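Local coordinates for 2L protein (Yaba-like disease virus, PDB 3IT8), which binds tumor necrosis factor alpha as a poxvirus relative of MHC class I heavy chains, probably blocking the cytokine's signalling in the infected host, at residues F222-Y228 / V280-F284; H24-Q28 / K177-D181; E75-I80 / P136-M140; K215-H221 / Y234-G238. All coordinates share one frame. Residues are numbered along the deposited sequence.

Contact 1 (F222-Y228 / V280-F284); sequences FKGEYKY and VCVVF
The segment 222-228 is an irregular loop that lies over one face of the strand 280-284. Phe222 closes a short 3-10 segment, Lys223 (phi/psi 27/55) and Gly224 (85/-32) turn the chain through positive phi, and Tyr226 is the centre of an inverse gamma turn. No hydrogen bond joins the two segments. The nearest CA pairs are Tyr226 with Val280 at 9.1 Å and Tyr228 with Val282 at 7.6 Å, so side chains fill the gap. Apolar contacts come first: Phe222 (chi1 m) brings CE1 to 3.5 Å from Val280 CG1 and CZ to 4.0 Å from Val282 CG2. Tyr226 CD2 lies 4.4 Å from Val280 CG2, and Tyr228 CD1 3.9 Å from Val282 CG1. The aromatic contact is T-shaped. Phe284 (m) turns its edge to the face of Tyr228 (t), with centroids 5.1 Å apart and planes at 88°. No charged group links the segments; within the loop Lys227 NZ sits 3.3 Å from Glu225 OE1, a salt bridge with a weak hydrogen bond, and Glu225 OE2 reaches a basic side chain of the tumor necrosis factor chain. Val280, Val282 and Phe284 meet the loop, while the alternate Cys281 is disulfide-bonded to Cys202 and Val283 packs on strand 198-207. That two-sided strand, tied across the sandwich, is characteristic of an immunoglobulin-like domain.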
loop_
_atom_site.group_PDB
_atom_site.type_symbol
_atom_site.label_atom_id
_atom_site.label_comp_id
_atom_site.label_asym_id
_atom_site.label_seq_id
_atom_site.Cartn_x
_atom_site.Cartn_y
_atom_site.Cartn_z
ATOM N N PHE D 222 -15.350 24.387 -20.454
ATOM C CA PHE D 222 -14.439 23.550 -21.216
ATOM C C PHE D 222 -13.115 24.255 -21.476
ATOM O O PHE D 222 -12.285 23.771 -22.250
ATOM C CB PHE D 222 -15.085 23.107 -22.527
ATOM C CG PHE D 222 -16.150 22.079 -22.337
ATOM C CD1 PHE D 222 -17.442 22.448 -21.977
ATOM C CD2 PHE D 222 -15.846 20.726 -22.438
ATOM C CE1 PHE D 222 -18.412 21.489 -21.717
ATOM C CE2 PHE D 222 -16.804 19.764 -22.178
ATOM C CZ PHE D 222 -18.092 20.148 -21.816
ATOM N N LYS D 223 -12.920 25.390 -20.805
ATOM C CA LYS D 223 -11.708 26.189 -20.942
ATOM C C LYS D 223 -10.989 26.038 -22.287
ATOM O O LYS D 223 -9.806 25.710 -22.325
ATOM C CB LYS D 223 -10.731 25.860 -19.808
ATOM C CG LYS D 223 -11.022 26.547 -18.481
ATOM C CD LYS D 223 -12.277 26.019 -17.807
ATOM C CE LYS D 223 -12.485 26.670 -16.431
ATOM N NZ LYS D 223 -13.738 26.215 -15.749
ATOM N N GLY D 224 -11.701 26.264 -23.388
ATOM C CA GLY D 224 -11.071 26.164 -24.695
ATOM C C GLY D 224 -10.976 24.801 -25.358
ATOM O O GLY D 224 -11.007 24.722 -26.584
ATOM N N GLU D 225 -10.842 23.731 -24.576
ATOM C CA GLU D 225 -10.752 22.389 -25.144
ATOM C C GLU D 225 -12.096 21.693 -24.999
ATOM O O GLU D 225 -12.567 21.466 -23.877
ATOM C CB GLU D 225 -9.676 21.575 -24.429
ATOM C CG GLU D 225 -9.340 20.269 -25.121
ATOM C CD GLU D 225 -8.236 19.503 -24.416
ATOM O OE1 GLU D 225 -7.771 18.489 -24.984
ATOM O OE2 GLU D 225 -7.838 19.912 -23.297
ATOM N N TYR D 226 -12.714 21.358 -26.129
ATOM C CA TYR D 226 -14.020 20.690 -26.112
ATOM C C TYR D 226 -14.006 19.159 -26.040
ATOM O O TYR D 226 -14.398 18.469 -26.983
ATOM C CB TYR D 226 -14.848 21.146 -27.308
ATOM C CG TYR D 226 -15.267 22.585 -27.185
ATOM C CD1 TYR D 226 -14.485 23.611 -27.713
ATOM C CD2 TYR D 226 -16.408 22.931 -26.468
ATOM C CE1 TYR D 226 -14.831 24.952 -27.521
ATOM C CE2 TYR D 226 -16.759 24.260 -26.269
ATOM C CZ TYR D 226 -15.969 25.265 -26.793
ATOM O OH TYR D 226 -16.297 26.580 -26.559
ATOM N N LYS D 227 -13.535 18.654 -24.903
ATOM C CA LYS D 227 -13.461 17.231 -24.603
ATOM C C LYS D 227 -14.010 17.096 -23.191
ATOM O O LYS D 227 -13.728 17.924 -22.323
ATOM C CB LYS D 227 -12.018 16.718 -24.651
ATOM C CG LYS D 227 -11.400 16.709 -26.035
ATOM C CD LYS D 227 -9.958 16.212 -25.978
ATOM C CE LYS D 227 -9.234 16.375 -27.319
ATOM N NZ LYS D 227 -7.781 16.046 -27.195
ATOM N N TYR D 228 -14.831 16.081 -22.970
ATOM C CA TYR D 228 -15.394 15.845 -21.647
ATOM C C TYR D 228 -14.392 14.951 -20.897
ATOM O O TYR D 228 -14.202 13.796 -21.266
ATOM C CB TYR D 228 -16.734 15.130 -21.786
ATOM C CG TYR D 228 -17.463 14.938 -20.489
ATOM C CD1 TYR D 228 -18.286 15.940 -19.980
ATOM C CD2 TYR D 228 -17.328 13.752 -19.761
ATOM C CE1 TYR D 228 -18.972 15.765 -18.765
ATOM C CE2 TYR D 228 -17.997 13.564 -18.551
ATOM C CZ TYR D 228 -18.821 14.571 -18.058
ATOM O OH TYR D 228 -19.514 14.381 -16.881
ATOM N N VAL D 280 -23.330 23.704 -24.474
ATOM C CA VAL D 280 -22.791 22.881 -25.530
ATOM C C VAL D 280 -23.419 21.512 -25.228
ATOM O O VAL D 280 -23.701 21.189 -24.071
ATOM C CB VAL D 280 -21.266 22.822 -25.439
ATOM C CG1 VAL D 280 -20.839 22.222 -24.119
ATOM C CG2 VAL D 280 -20.736 22.020 -26.570
ATOM N N CYS D 281 -23.671 20.711 -26.249
ATOM C CA CYS D 281 -24.299 19.424 -26.016
ATOM C C CYS D 281 -23.286 18.293 -25.852
ATOM O O CYS D 281 -22.452 18.066 -26.731
ATOM C CB CYS D 281 -25.257 19.098 -27.171
ATOM S SG CYS D 281 -26.243 17.588 -26.920
ATOM N N VAL D 282 -23.350 17.594 -24.717
ATOM C CA VAL D 282 -22.468 16.453 -24.473
ATOM C C VAL D 282 -23.318 15.191 -24.579
ATOM O O VAL D 282 -24.260 15.007 -23.814
ATOM C CB VAL D 282 -21.827 16.488 -23.079
ATOM C CG1 VAL D 282 -20.767 15.408 -22.992
ATOM C CG2 VAL D 282 -21.207 17.855 -22.812
ATOM N N VAL D 283 -22.976 14.331 -25.533
ATOM C CA VAL D 283 -23.708 13.092 -25.785
ATOM C C VAL D 283 -23.024 11.846 -25.252
ATOM O O VAL D 283 -21.889 11.553 -25.629
ATOM C CB VAL D 283 -23.924 12.914 -27.290
ATOM C CG1 VAL D 283 -24.448 11.531 -27.592
ATOM C CG2 VAL D 283 -24.882 13.978 -27.788
ATOM N N PHE D 284 -23.719 11.114 -24.379
ATOM C CA PHE D 284 -23.177 9.886 -23.809
ATOM C C PHE D 284 -23.820 8.676 -24.460
ATOM O O PHE D 284 -25.026 8.481 -24.375
ATOM C CB PHE D 284 -23.413 9.841 -22.310
ATOM C CG PHE D 284 -22.706 10.916 -21.562
ATOM C CD1 PHE D 284 -23.303 12.154 -21.371
ATOM C CD2 PHE D 284 -21.432 10.694 -21.035
ATOM C CE1 PHE D 284 -22.643 13.158 -20.661
ATOM C CE2 PHE D 284 -20.757 11.695 -20.321
ATOM C CZ PHE D 284 -21.366 12.929 -20.134
#

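Contact 2 (H24-Q28 / K177-D181); sequences HYNDQ and KIPKD
The segment 24-28 ends strand 18-25 and turns back into strand 28-36 through a type II' beta turn from Tyr25 to Gln28, with Asn26 at phi/psi 61/-135. Tyr25 N donates to Gln28 O at 3.0 Å and Gln28 N to Tyr25 O at 2.8 Å. The extended segment 177-181 passes this hairpin tip without a hydrogen bond to it. Lys177, poorly ordered, takes no part; its NZ forms a salt bridge with Asp49. Ile178 (chi1 p, chi2 t) is the centrepiece, its CA 7.7 Å from that of Gln28. Its CD1 reaches the edge of the Tyr25 ring, 3.9 Å from CE2, and lies 3.5 Å from Asn26 ND2, while its CG2 is 3.7 Å from Gln28 CG. Pro179 follows with its ring toward the Gln28 side chain, and also touches Tyr208. Lys180 and Asp181 lead on toward strand 185-189. Asn26 OD1 accepts from Thr2 N, and the Asp27 carboxylate is hydrogen-bonded to the hydroxyls of Tyr208 and Tyr263 of the Ig-like domain. The contact thus seats the interdomain linker on a hairpin of the MHC-like platform sheet.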
loop_
_atom_site.group_PDB
_atom_site.type_symbol
_atom_site.label_atom_id
_atom_site.label_comp_id
_atom_site.label_asym_id
_atom_site.label_seq_id
_atom_site.Cartn_x
_atom_site.Cartn_y
_atom_site.Cartn_z
ATOM N N HIS D 24 -35.435 -7.201 -19.790
ATOM C CA HIS D 24 -34.961 -6.641 -21.056
ATOM C C HIS D 24 -33.494 -6.229 -21.033
ATOM O O HIS D 24 -33.063 -5.458 -20.164
ATOM C CB HIS D 24 -35.778 -5.411 -21.440
ATOM C CG HIS D 24 -37.148 -5.721 -21.944
ATOM N ND1 HIS D 24 -37.377 -6.249 -23.193
ATOM C CD2 HIS D 24 -38.366 -5.536 -21.384
ATOM C CE1 HIS D 24 -38.676 -6.374 -23.386
ATOM N NE2 HIS D 24 -39.299 -5.947 -22.302
ATOM N N TYR D 25 -32.724 -6.756 -21.978
ATOM C CA TYR D 25 -31.313 -6.379 -22.130
ATOM C C TYR D 25 -31.356 -5.452 -23.349
ATOM O O TYR D 25 -31.647 -5.907 -24.456
ATOM C CB TYR D 25 -30.449 -7.584 -22.441
ATOM C CG TYR D 25 -29.031 -7.183 -22.682
ATOM C CD1 TYR D 25 -28.242 -6.690 -21.643
ATOM C CD2 TYR D 25 -28.485 -7.224 -23.961
ATOM C CE1 TYR D 25 -26.942 -6.243 -21.872
ATOM C CE2 TYR D 25 -27.184 -6.779 -24.202
ATOM C CZ TYR D 25 -26.423 -6.290 -23.152
ATOM O OH TYR D 25 -25.144 -5.843 -23.387
ATOM N N ASN D 26 -31.078 -4.163 -23.160
ATOM C CA ASN D 26 -31.189 -3.202 -24.263
ATOM C C ASN D 26 -32.658 -3.303 -24.631
ATOM O O ASN D 26 -33.504 -3.322 -23.742
ATOM C CB ASN D 26 -30.326 -3.594 -25.463
ATOM C CG ASN D 26 -28.859 -3.330 -25.232
ATOM O OD1 ASN D 26 -28.480 -2.671 -24.267
ATOM N ND2 ASN D 26 -28.019 -3.833 -26.128
ATOM N N ASP D 27 -32.971 -3.383 -25.917
ATOM C CA ASP D 27 -34.369 -3.514 -26.317
ATOM C C ASP D 27 -34.736 -4.973 -26.580
ATOM O O ASP D 27 -35.774 -5.249 -27.167
ATOM C CB ASP D 27 -34.674 -2.659 -27.560
ATOM C CG ASP D 27 -33.757 -2.964 -28.741
ATOM O OD1 ASP D 27 -32.896 -3.877 -28.638
ATOM O OD2 ASP D 27 -33.903 -2.280 -29.786
ATOM N N GLN D 28 -33.891 -5.900 -26.127
ATOM C CA GLN D 28 -34.114 -7.332 -26.339
ATOM C C GLN D 28 -34.819 -8.065 -25.188
ATOM O O GLN D 28 -34.298 -8.146 -24.074
ATOM C CB GLN D 28 -32.785 -8.045 -26.579
ATOM C CG GLN D 28 -31.953 -7.467 -27.671
ATOM C CD GLN D 28 -32.652 -7.504 -29.002
ATOM O OE1 GLN D 28 -33.173 -6.484 -29.469
ATOM N NE2 GLN D 28 -32.674 -8.683 -29.628
ATOM N N LYS D 177 -25.621 -12.338 -30.910
ATOM C CA LYS D 177 -27.032 -12.457 -31.245
ATOM C C LYS D 177 -27.974 -11.252 -31.223
ATOM O O LYS D 177 -29.193 -11.441 -31.235
ATOM C CB LYS D 177 -27.645 -13.593 -30.427
ATOM C CG LYS D 177 -27.058 -14.956 -30.755
ATOM C CD LYS D 177 -27.978 -16.059 -30.283
ATOM C CE LYS D 177 -27.471 -17.433 -30.678
ATOM N NZ LYS D 177 -28.439 -18.488 -30.243
ATOM N N ILE D 178 -27.450 -10.027 -31.199
ATOM C CA ILE D 178 -28.347 -8.856 -31.220
ATOM C C ILE D 178 -27.810 -7.763 -32.134
ATOM O O ILE D 178 -26.684 -7.857 -32.603
ATOM C CB ILE D 178 -28.569 -8.266 -29.798
ATOM C CG1 ILE D 178 -27.280 -7.636 -29.277
ATOM C CG2 ILE D 178 -29.045 -9.361 -28.844
ATOM C CD1 ILE D 178 -27.493 -6.735 -28.088
ATOM N N PRO D 179 -28.604 -6.711 -32.394
ATOM C CA PRO D 179 -28.162 -5.616 -33.267
ATOM C C PRO D 179 -26.760 -5.151 -32.921
ATOM O O PRO D 179 -26.426 -5.009 -31.744
ATOM C CB PRO D 179 -29.200 -4.533 -33.019
ATOM C CG PRO D 179 -30.411 -5.304 -32.808
ATOM C CD PRO D 179 -29.950 -6.429 -31.879
ATOM N N LYS D 180 -25.936 -4.929 -33.945
ATOM C CA LYS D 180 -24.568 -4.469 -33.738
ATOM C C LYS D 180 -24.571 -2.997 -33.306
ATOM O O LYS D 180 -25.518 -2.255 -33.571
ATOM C CB LYS D 180 -23.768 -4.614 -35.027
ATOM C CG LYS D 180 -24.330 -3.773 -36.156
ATOM C CD LYS D 180 -23.306 -3.556 -37.249
ATOM C CE LYS D 180 -23.799 -2.537 -38.265
ATOM N NZ LYS D 180 -22.749 -2.230 -39.280
ATOM N N ASP D 181 -23.509 -2.576 -32.635
ATOM C CA ASP D 181 -23.409 -1.189 -32.205
ATOM C C ASP D 181 -23.407 -0.289 -33.432
ATOM O O ASP D 181 -22.835 -0.626 -34.472
ATOM C CB ASP D 181 -22.124 -0.977 -31.401
ATOM C CG ASP D 181 -22.309 -1.261 -29.927
ATOM O OD1 ASP D 181 -23.021 -2.224 -29.584
ATOM O OD2 ASP D 181 -21.734 -0.526 -29.104
#

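Contact 3 (E75-I80 / P136-M140); sequences ETLEEI and PKVGM
Thr76 is the pivot here. Its chi1 of -58° (m) points OG1 at the loop 136-140, where it accepts a hydrogen bond from Met140 N at 2.8 Å and 170°. The helix 75-80 and the loop come closest at this point, Thr76 CA to Gly139 CA being 4.1 Å, against 6.9 Å from Ile80 CA to Pro136 CA. Val138 (m) sets CG2 3.6 Å from Glu79 CB and 4.0 Å from Ile80 CG1. Ile80 (m, t) also lays CG1 4.0 Å from Pro136 CG. Met140 (chi1 p) brings CG within 3.4 Å of Thr76 OG1 and continues onto Leu72 and Leu91. Glu79 (m, m) turns its carboxylate to Lys82, which OE1 meets in a salt bridge. Lys137 centres an inverse gamma turn. In this MHC-like platform, helix 61-82 is therefore joined to the loop before helix 148-174 by one hydrogen bond to a buried threonine hydroxyl, flanked by aliphatic contacts. Because Thr76 OG1 is also hydrogen-bonded to Leu72 O, one side chain serves the backbone of both helix and loop, an approach open only to Gly139 (phi/psi 49/-133), since a CB there would clash with OG1.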
loop_
_atom_site.group_PDB
_atom_site.type_symbol
_atom_site.label_atom_id
_atom_site.label_comp_id
_atom_site.label_asym_id
_atom_site.label_seq_id
_atom_site.Cartn_x
_atom_site.Cartn_y
_atom_site.Cartn_z
ATOM N N GLU D 75 -50.400 -7.538 -2.393
ATOM C CA GLU D 75 -50.751 -7.034 -1.067
ATOM C C GLU D 75 -50.691 -5.509 -1.069
ATOM O O GLU D 75 -51.599 -4.845 -0.595
ATOM C CB GLU D 75 -49.784 -7.575 -0.008
ATOM C CG GLU D 75 -50.157 -7.186 1.414
ATOM C CD GLU D 75 -49.033 -7.418 2.408
ATOM O OE1 GLU D 75 -48.490 -8.542 2.453
ATOM O OE2 GLU D 75 -48.695 -6.471 3.152
ATOM N N THR D 76 -49.614 -4.961 -1.620
ATOM C CA THR D 76 -49.418 -3.525 -1.672
ATOM C C THR D 76 -50.481 -2.823 -2.490
ATOM O O THR D 76 -50.942 -1.747 -2.132
ATOM C CB THR D 76 -48.061 -3.174 -2.265
ATOM O OG1 THR D 76 -47.036 -3.789 -1.480
ATOM C CG2 THR D 76 -47.867 -1.652 -2.282
ATOM N N LEU D 77 -50.868 -3.422 -3.601
ATOM C CA LEU D 77 -51.882 -2.811 -4.429
ATOM C C LEU D 77 -53.224 -2.759 -3.692
ATOM O O LEU D 77 -53.935 -1.759 -3.766
ATOM C CB LEU D 77 -52.013 -3.582 -5.736
ATOM C CG LEU D 77 -53.017 -3.027 -6.751
ATOM C CD1 LEU D 77 -52.903 -1.500 -6.853
ATOM C CD2 LEU D 77 -52.768 -3.684 -8.107
ATOM N N GLU D 78 -53.566 -3.827 -2.972
ATOM C CA GLU D 78 -54.819 -3.874 -2.223
ATOM C C GLU D 78 -54.871 -2.759 -1.181
ATOM O O GLU D 78 -55.869 -2.048 -1.087
ATOM C CB GLU D 78 -54.983 -5.242 -1.550
ATOM C CG GLU D 78 -55.259 -6.375 -2.532
ATOM C CD GLU D 78 -55.461 -7.721 -1.851
ATOM O OE1 GLU D 78 -56.282 -7.790 -0.913
ATOM O OE2 GLU D 78 -54.808 -8.710 -2.258
ATOM N N GLU D 79 -53.792 -2.602 -0.413
ATOM C CA GLU D 79 -53.725 -1.570 0.621
ATOM C C GLU D 79 -53.853 -0.193 -0.019
ATOM O O GLU D 79 -54.574 0.675 0.472
ATOM C CB GLU D 79 -52.403 -1.662 1.388
ATOM C CG GLU D 79 -52.136 -3.019 2.015
ATOM C CD GLU D 79 -53.117 -3.367 3.118
ATOM O OE1 GLU D 79 -54.339 -3.351 2.861
ATOM O OE2 GLU D 79 -52.660 -3.664 4.243
ATOM N N ILE D 80 -53.147 0.003 -1.126
ATOM C CA ILE D 80 -53.180 1.273 -1.834
ATOM C C ILE D 80 -54.583 1.635 -2.282
ATOM O O ILE D 80 -54.953 2.806 -2.289
ATOM C CB ILE D 80 -52.260 1.244 -3.070
ATOM C CG1 ILE D 80 -50.799 1.346 -2.633
ATOM C CG2 ILE D 80 -52.587 2.382 -3.989
ATOM C CD1 ILE D 80 -49.815 1.298 -3.778
ATOM N N PRO D 136 -48.147 6.319 0.110
ATOM C CA PRO D 136 -48.725 5.588 1.239
ATOM C C PRO D 136 -47.779 4.537 1.809
ATOM O O PRO D 136 -47.296 3.670 1.084
ATOM C CB PRO D 136 -49.984 4.973 0.637
ATOM C CG PRO D 136 -49.589 4.713 -0.776
ATOM C CD PRO D 136 -48.839 5.985 -1.147
ATOM N N LYS D 137 -47.506 4.621 3.106
ATOM C CA LYS D 137 -46.615 3.663 3.743
ATOM C C LYS D 137 -47.349 2.362 4.068
ATOM O O LYS D 137 -47.724 2.099 5.211
ATOM C CB LYS D 137 -45.982 4.278 4.997
ATOM C CG LYS D 137 -44.862 5.268 4.665
ATOM C CD LYS D 137 -44.228 5.864 5.906
ATOM C CE LYS D 137 -45.185 6.820 6.606
ATOM N NZ LYS D 137 -44.581 7.448 7.815
ATOM N N VAL D 138 -47.533 1.549 3.031
ATOM C CA VAL D 138 -48.219 0.274 3.135
ATOM C C VAL D 138 -47.479 -0.776 2.319
ATOM O O VAL D 138 -46.590 -0.449 1.536
ATOM C CB VAL D 138 -49.652 0.379 2.586
ATOM C CG1 VAL D 138 -50.348 1.560 3.216
ATOM C CG2 VAL D 138 -49.624 0.530 1.075
ATOM N N GLY D 139 -47.861 -2.035 2.502
ATOM C CA GLY D 139 -47.231 -3.119 1.776
ATOM C C GLY D 139 -45.712 -3.128 1.780
ATOM O O GLY D 139 -45.063 -2.966 2.820
ATOM N N MET D 140 -45.148 -3.319 0.593
ATOM C CA MET D 140 -43.706 -3.372 0.404
ATOM C C MET D 140 -43.055 -2.012 0.576
ATOM O O MET D 140 -41.842 -1.886 0.440
ATOM C CB MET D 140 -43.390 -3.863 -1.000
ATOM C CG MET D 140 -43.773 -2.839 -2.046
ATOM S SD MET D 140 -43.001 -3.108 -3.643
ATOM C CE MET D 140 -44.432 -3.511 -4.624
#

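Contact 4 (K215-H221 / Y234-G238); sequences KWIESEH and YPEWG
In this immunoglobulin-like domain, the edge strand 213-218 and the 3-10 turn 219-221 are crossed by the irregular segment 234-238. Ile217 CA and Glu236 CA approach to 4.9 Å, His221 CA and Tyr234 CA to 7.0 Å. No backbone hydrogen bond joins the segments: the backbones of Lys215 and Ile217 hydrogen-bond to those of Val282 and Val280. Trp216 O lies 2.7 Å from Glu236 O, two acceptors, not bonded. The one hydrogen bond across is the salt bridge from Lys215 NZ to Glu236 OE2, 3.1 Å, though Glu236 is poorly ordered. Beyond the pair, Trp216 NE1 donates to Asp267 OD2, while Tyr234 OH is hydrogen-bonded to Val229 N, Ser219 OG to Ser277 O and, weakly, Glu218 OE1 to Ser276 OG. His221 N donates to Glu218 O at 3.1 Å. Ile217 CD1 packs 3.8 Å from Tyr234 CB. Glu218 OE2, a polar atom, lies over the Trp237 ring face, 3.7 Å from CZ2. Pro235 makes a CH-pi contact, its CD 3.7 Å from the His221 ring centroid, 8° off the normal.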
loop_
_atom_site.group_PDB
_atom_site.type_symbol
_atom_site.label_atom_id
_atom_site.label_comp_id
_atom_site.label_asym_id
_atom_site.label_seq_id
_atom_site.Cartn_x
_atom_site.Cartn_y
_atom_site.Cartn_z
ATOM N N LYS D 215 -26.136 15.784 -21.808
ATOM C CA LYS D 215 -25.831 16.796 -20.792
ATOM C C LYS D 215 -25.546 18.143 -21.437
ATOM O O LYS D 215 -24.755 18.241 -22.374
ATOM C CB LYS D 215 -24.614 16.394 -19.946
ATOM C CG LYS D 215 -24.869 15.272 -18.982
ATOM C CD LYS D 215 -23.726 15.078 -18.016
ATOM C CE LYS D 215 -24.130 14.074 -16.945
ATOM N NZ LYS D 215 -23.203 14.067 -15.772
ATOM N N TRP D 216 -26.208 19.175 -20.935
ATOM C CA TRP D 216 -25.994 20.531 -21.430
ATOM C C TRP D 216 -25.095 21.278 -20.452
ATOM O O TRP D 216 -25.460 21.491 -19.293
ATOM C CB TRP D 216 -27.322 21.273 -21.598
ATOM C CG TRP D 216 -28.136 20.731 -22.712
ATOM C CD1 TRP D 216 -29.062 19.741 -22.634
ATOM C CD2 TRP D 216 -28.053 21.100 -24.096
ATOM N NE1 TRP D 216 -29.568 19.466 -23.883
ATOM C CE2 TRP D 216 -28.964 20.286 -24.799
ATOM C CE3 TRP D 216 -27.296 22.038 -24.808
ATOM C CZ2 TRP D 216 -29.144 20.382 -26.188
ATOM C CZ3 TRP D 216 -27.473 22.132 -26.190
ATOM C CH2 TRP D 216 -28.390 21.308 -26.863
ATOM N N ILE D 217 -23.917 21.667 -20.930
ATOM C CA ILE D 217 -22.945 22.367 -20.101
ATOM C C ILE D 217 -22.482 23.676 -20.733
ATOM O O ILE D 217 -22.165 23.719 -21.922
ATOM C CB ILE D 217 -21.722 21.478 -19.869
ATOM C CG1 ILE D 217 -22.161 20.142 -19.261
ATOM C CG2 ILE D 217 -20.749 22.172 -18.970
ATOM C CD1 ILE D 217 -21.058 19.137 -19.140
ATOM N N GLU D 218 -22.444 24.744 -19.943
ATOM C CA GLU D 218 -22.002 26.030 -20.461
ATOM C C GLU D 218 -20.576 25.867 -20.984
ATOM O O GLU D 218 -19.724 25.299 -20.300
ATOM C CB GLU D 218 -22.087 27.089 -19.366
ATOM C CG GLU D 218 -23.512 27.564 -19.145
ATOM C CD GLU D 218 -23.670 28.417 -17.905
ATOM O OE1 GLU D 218 -22.867 29.356 -17.714
ATOM O OE2 GLU D 218 -24.609 28.152 -17.121
ATOM N N SER D 219 -20.326 26.351 -22.200
ATOM C CA SER D 219 -19.010 26.222 -22.834
ATOM C C SER D 219 -17.814 26.774 -22.056
ATOM O O SER D 219 -16.677 26.342 -22.274
ATOM C CB SER D 219 -19.039 26.853 -24.223
ATOM O OG SER D 219 -19.386 28.218 -24.137
ATOM N N GLU D 220 -18.056 27.731 -21.164
ATOM C CA GLU D 220 -16.973 28.306 -20.374
ATOM C C GLU D 220 -16.217 27.202 -19.628
ATOM O O GLU D 220 -14.991 27.227 -19.522
ATOM C CB GLU D 220 -17.523 29.312 -19.364
ATOM C CG GLU D 220 -18.539 28.720 -18.412
ATOM C CD GLU D 220 -18.827 29.618 -17.225
ATOM O OE1 GLU D 220 -17.885 29.881 -16.447
ATOM O OE2 GLU D 220 -19.992 30.058 -17.068
ATOM N N HIS D 221 -16.964 26.226 -19.130
ATOM C CA HIS D 221 -16.388 25.123 -18.378
ATOM C C HIS D 221 -15.437 24.217 -19.144
ATOM O O HIS D 221 -14.788 23.357 -18.551
ATOM C CB HIS D 221 -17.501 24.288 -17.773
ATOM C CG HIS D 221 -18.346 25.045 -16.809
ATOM N ND1 HIS D 221 -17.814 25.707 -15.723
ATOM C CD2 HIS D 221 -19.684 25.250 -16.759
ATOM C CE1 HIS D 221 -18.789 26.284 -15.044
ATOM N NE2 HIS D 221 -19.934 26.023 -15.651
ATOM N N TYR D 234 -18.378 19.030 -13.517
ATOM C CA TYR D 234 -19.024 19.977 -14.431
ATOM C C TYR D 234 -20.428 20.366 -13.994
ATOM O O TYR D 234 -21.275 19.499 -13.798
ATOM C CB TYR D 234 -19.192 19.400 -15.841
ATOM C CG TYR D 234 -17.940 19.049 -16.604
ATOM C CD1 TYR D 234 -17.455 17.739 -16.622
ATOM C CD2 TYR D 234 -17.259 20.011 -17.344
ATOM C CE1 TYR D 234 -16.322 17.395 -17.368
ATOM C CE2 TYR D 234 -16.122 19.682 -18.087
ATOM C CZ TYR D 234 -15.661 18.370 -18.096
ATOM O OH TYR D 234 -14.548 18.028 -18.827
ATOM N N PRO D 235 -20.697 21.669 -13.826
ATOM C CA PRO D 235 -22.054 22.083 -13.431
ATOM C C PRO D 235 -22.865 21.701 -14.679
ATOM O O PRO D 235 -22.333 21.815 -15.793
ATOM C CB PRO D 235 -21.915 23.590 -13.278
ATOM C CG PRO D 235 -20.478 23.753 -12.858
ATOM C CD PRO D 235 -19.761 22.803 -13.775
ATOM N N GLU D 236 -24.120 21.274 -14.560
ATOM C CA GLU D 236 -24.766 20.855 -15.794
ATOM C C GLU D 236 -26.169 21.221 -16.256
ATOM O O GLU D 236 -26.702 20.524 -17.115
ATOM C CB GLU D 236 -24.626 19.340 -15.923
ATOM C CG GLU D 236 -25.410 18.554 -14.901
ATOM C CD GLU D 236 -25.454 17.080 -15.234
ATOM O OE1 GLU D 236 -25.946 16.741 -16.332
ATOM O OE2 GLU D 236 -25.000 16.263 -14.406
ATOM N N TRP D 237 -26.788 22.279 -15.752
ATOM C CA TRP D 237 -28.129 22.609 -16.254
ATOM C C TRP D 237 -29.072 21.407 -16.197
ATOM O O TRP D 237 -29.428 20.857 -17.239
ATOM C CB TRP D 237 -28.047 23.070 -17.717
ATOM C CG TRP D 237 -28.003 24.547 -17.935
ATOM C CD1 TRP D 237 -27.788 25.187 -19.125
ATOM C CD2 TRP D 237 -28.211 25.578 -16.957
ATOM N NE1 TRP D 237 -27.850 26.547 -18.950
ATOM C CE2 TRP D 237 -28.108 26.816 -17.631
ATOM C CE3 TRP D 237 -28.478 25.577 -15.576
ATOM C CZ2 TRP D 237 -28.262 28.045 -16.969
ATOM C CZ3 TRP D 237 -28.631 26.796 -14.921
ATOM C CH2 TRP D 237 -28.522 28.014 -15.619
ATOM N N GLY D 238 -29.480 21.001 -14.999
ATOM C CA GLY D 238 -30.370 19.857 -14.879
ATOM C C GLY D 238 -31.727 20.048 -15.537
ATOM O O GLY D 238 -32.178 21.180 -15.716
#

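In the fold
Contacts 1 and 4 share the Ig-like domain and interlock: strands 279-284 and 213-218 are sheet neighbours, with Val280 N 2.8 Å from Ile217 O, and Tyr228 of contact 1 stacks on Tyr234 of contact 4. Contact 1 is the buried one, apolar and aromatic across its segments; contacts 2, 3 and 4 are partly buried. Contact 4 is larger, reaches the surface and adds a salt bridge. Contact 3 lies in the MHC-like domain, its centre about 46 Å from that of contact 1 and on the opposite side of the chain's centre, and alone depends on a helix and a hydroxyl-to-backbone hydrogen bond. Contact 2 sits where the two domains meet, its nearest atoms about 11 Å from contact 1.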